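Local coordinates for protein D-lactate dehydrogenase (Fermentative) (Pseudomonas aeruginosa, PDB 6ABJ) that acts as an NAD-dependent D-lactate dehydrogenase, interconverting pyruvate and D-lactate with NADH as the coenzyme, and assembles as a tetramer, at residues B[48-53]-B[74-79]. Residues are numbered along the deposited sequence; the frame is centred on the assembly and turned at random.
Sequences AHLQAD and RPVLER
V76, on helix 74-82, meets the loop 48-53 through both of its methyls. R74 opens the helix on a different side, where its NH1 forms a salt bridge with E78 OE2 one turn on (3.1 Å); the carboxylate oxygen lies close to the guanidinium plane, and the long, flexible arginine also packs on A102 and A105 of helix 100-105. P75 suits the first turn, where a residue without a backbone N-H costs the helix no bond. V76 then divides its two branches. CG1, placed anti to the backbone N (chi1 174°), lies against the forked end of L50, 3.8 Å from CG, with CD1 and CD2 at similar range; CG2 instead rests on the peptide joining Q51 to A52, 3.6 Å from A52 N. Valine branches at CB, which sends its two methyls to different parts of the loop, and its short side chain allows the close approach, with the CA atoms of A52 and V76 5.2 Å apart; A52, with only a methyl for a side chain, suits this closeness. This apolar contact belongs to the smaller parallel-sheet domain of the D-2-hydroxyacid dehydrogenase fold, joining the loop after strand 42-45 to the helix after strand 63-66. The CB of L77 points away from the loop, and this buried leucine packs on A102. R79, whose CB points back to the loop, touches A55, just past the 48-53 segment.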
loop_
_atom_site.group_PDB
_atom_site.type_symbol
_atom_site.label_atom_id
_atom_site.label_comp_id
_atom_site.label_asym_id
_atom_site.label_seq_id
_atom_site.Cartn_x
_atom_site.Cartn_y
_atom_site.Cartn_z
ATOM N N ALA B 48 -7.470 -18.083 -21.133
ATOM C CA ALA B 48 -6.090 -18.134 -21.588
ATOM C C ALA B 48 -5.828 -17.214 -22.755
ATOM O O ALA B 48 -6.703 -16.964 -23.550
ATOM C CB ALA B 48 -5.741 -19.556 -21.978
ATOM N N HIS B 49 -4.594 -16.719 -22.827
ATOM C CA HIS B 49 -4.095 -15.986 -23.975
ATOM C C HIS B 49 -4.069 -16.842 -25.232
ATOM O O HIS B 49 -3.744 -18.025 -25.179
ATOM C CB HIS B 49 -2.678 -15.465 -23.760
ATOM C CG HIS B 49 -2.525 -14.553 -22.589
ATOM N ND1 HIS B 49 -3.504 -13.667 -22.186
ATOM C CD2 HIS B 49 -1.485 -14.384 -21.731
ATOM C CE1 HIS B 49 -3.074 -12.992 -21.130
ATOM N NE2 HIS B 49 -1.852 -13.410 -20.839
ATOM N N LEU B 50 -4.334 -16.205 -26.365
ATOM C CA LEU B 50 -4.067 -16.832 -27.637
ATOM C C LEU B 50 -2.563 -16.805 -27.949
ATOM O O LEU B 50 -1.906 -15.768 -27.866
ATOM C CB LEU B 50 -4.821 -16.100 -28.744
ATOM C CG LEU B 50 -4.545 -16.604 -30.153
ATOM C CD1 LEU B 50 -5.020 -18.040 -30.322
ATOM C CD2 LEU B 50 -5.228 -15.670 -31.151
ATOM N N GLN B 51 -2.041 -17.962 -28.315
ATOM C CA GLN B 51 -0.648 -18.115 -28.721
ATOM C C GLN B 51 -0.550 -19.503 -29.409
ATOM O O GLN B 51 -1.551 -20.290 -29.449
ATOM C CB GLN B 51 0.232 -18.063 -27.468
ATOM C CG GLN B 51 -0.346 -18.934 -26.353
ATOM C CD GLN B 51 0.423 -18.795 -25.063
ATOM O OE1 GLN B 51 0.874 -17.718 -24.724
ATOM N NE2 GLN B 51 0.588 -19.896 -24.346
ATOM N N ALA B 52 0.640 -19.809 -29.934
ATOM C CA ALA B 52 0.838 -21.039 -30.715
ATOM C C ALA B 52 0.219 -22.285 -30.038
ATOM O O ALA B 52 -0.525 -23.049 -30.667
ATOM C CB ALA B 52 2.319 -21.249 -31.020
ATOM N N ASP B 53 0.447 -22.435 -28.746
ATOM C CA ASP B 53 0.014 -23.648 -28.053
ATOM C C ASP B 53 -1.425 -23.639 -27.469
ATOM O O ASP B 53 -1.852 -24.638 -26.898
ATOM C CB ASP B 53 1.031 -24.010 -26.969
ATOM C CG ASP B 53 0.772 -23.292 -25.627
ATOM O OD1 ASP B 53 0.554 -22.061 -25.626
ATOM O OD2 ASP B 53 0.797 -23.968 -24.567
ATOM N N ARG B 74 1.895 -14.679 -37.722
ATOM C CA ARG B 74 1.675 -15.702 -38.766
ATOM C C ARG B 74 1.501 -17.125 -38.248
ATOM O O ARG B 74 0.534 -17.794 -38.623
ATOM C CB ARG B 74 2.774 -15.652 -39.837
ATOM C CG ARG B 74 2.719 -16.832 -40.813
ATOM C CD ARG B 74 3.820 -16.794 -41.877
ATOM N NE ARG B 74 3.427 -15.913 -42.996
ATOM C CZ ARG B 74 2.496 -16.204 -43.928
ATOM N NH1 ARG B 74 1.849 -17.371 -43.919
ATOM N NH2 ARG B 74 2.204 -15.318 -44.880
ATOM N N PRO B 75 2.407 -17.605 -37.355
ATOM C CA PRO B 75 2.185 -18.993 -36.929
ATOM C C PRO B 75 0.811 -19.266 -36.291
ATOM O O PRO B 75 0.225 -20.370 -36.441
ATOM C CB PRO B 75 3.317 -19.229 -35.902
ATOM C CG PRO B 75 4.441 -18.347 -36.381
ATOM C CD PRO B 75 3.771 -17.134 -37.026
ATOM N N VAL B 76 0.312 -18.300 -35.543
ATOM C CA VAL B 76 -0.970 -18.500 -34.875
ATOM C C VAL B 76 -2.128 -18.446 -35.890
ATOM O O VAL B 76 -3.064 -19.236 -35.804
ATOM C CB VAL B 76 -1.197 -17.472 -33.770
ATOM C CG1 VAL B 76 -2.612 -17.646 -33.223
ATOM C CG2 VAL B 76 -0.151 -17.666 -32.658
ATOM N N LEU B 77 -2.055 -17.498 -36.797
ATOM C CA LEU B 77 -3.098 -17.334 -37.834
ATOM C C LEU B 77 -3.224 -18.615 -38.699
ATOM O O LEU B 77 -4.348 -19.145 -38.919
ATOM C CB LEU B 77 -2.735 -16.143 -38.707
ATOM C CG LEU B 77 -2.817 -14.764 -38.044
ATOM C CD1 LEU B 77 -2.030 -13.703 -38.805
ATOM C CD2 LEU B 77 -4.289 -14.350 -37.870
ATOM N N GLU B 78 -2.059 -19.132 -39.132
ATOM C CA GLU B 78 -2.016 -20.380 -39.931
ATOM C C GLU B 78 -2.744 -21.496 -39.218
ATOM O O GLU B 78 -3.472 -22.239 -39.827
ATOM C CB GLU B 78 -0.570 -20.852 -40.210
ATOM C CG GLU B 78 0.298 -19.867 -40.982
ATOM C CD GLU B 78 1.697 -20.396 -41.329
ATOM O OE1 GLU B 78 2.044 -21.501 -40.874
ATOM O OE2 GLU B 78 2.481 -19.714 -42.040
ATOM N N ARG B 79 -2.539 -21.602 -37.910
ATOM C CA ARG B 79 -3.151 -22.668 -37.138
ATOM C C ARG B 79 -4.685 -22.485 -37.011
ATOM O O ARG B 79 -5.465 -23.430 -37.158
ATOM C CB ARG B 79 -2.460 -22.713 -35.759
ATOM C CG ARG B 79 -2.935 -23.805 -34.775
ATOM C CD ARG B 79 -3.035 -25.259 -35.286
ATOM N NE ARG B 79 -4.109 -26.073 -34.665
ATOM C CZ ARG B 79 -5.435 -25.841 -34.769
ATOM N NH1 ARG B 79 -5.907 -24.763 -35.383
ATOM N NH2 ARG B 79 -6.309 -26.672 -34.206
#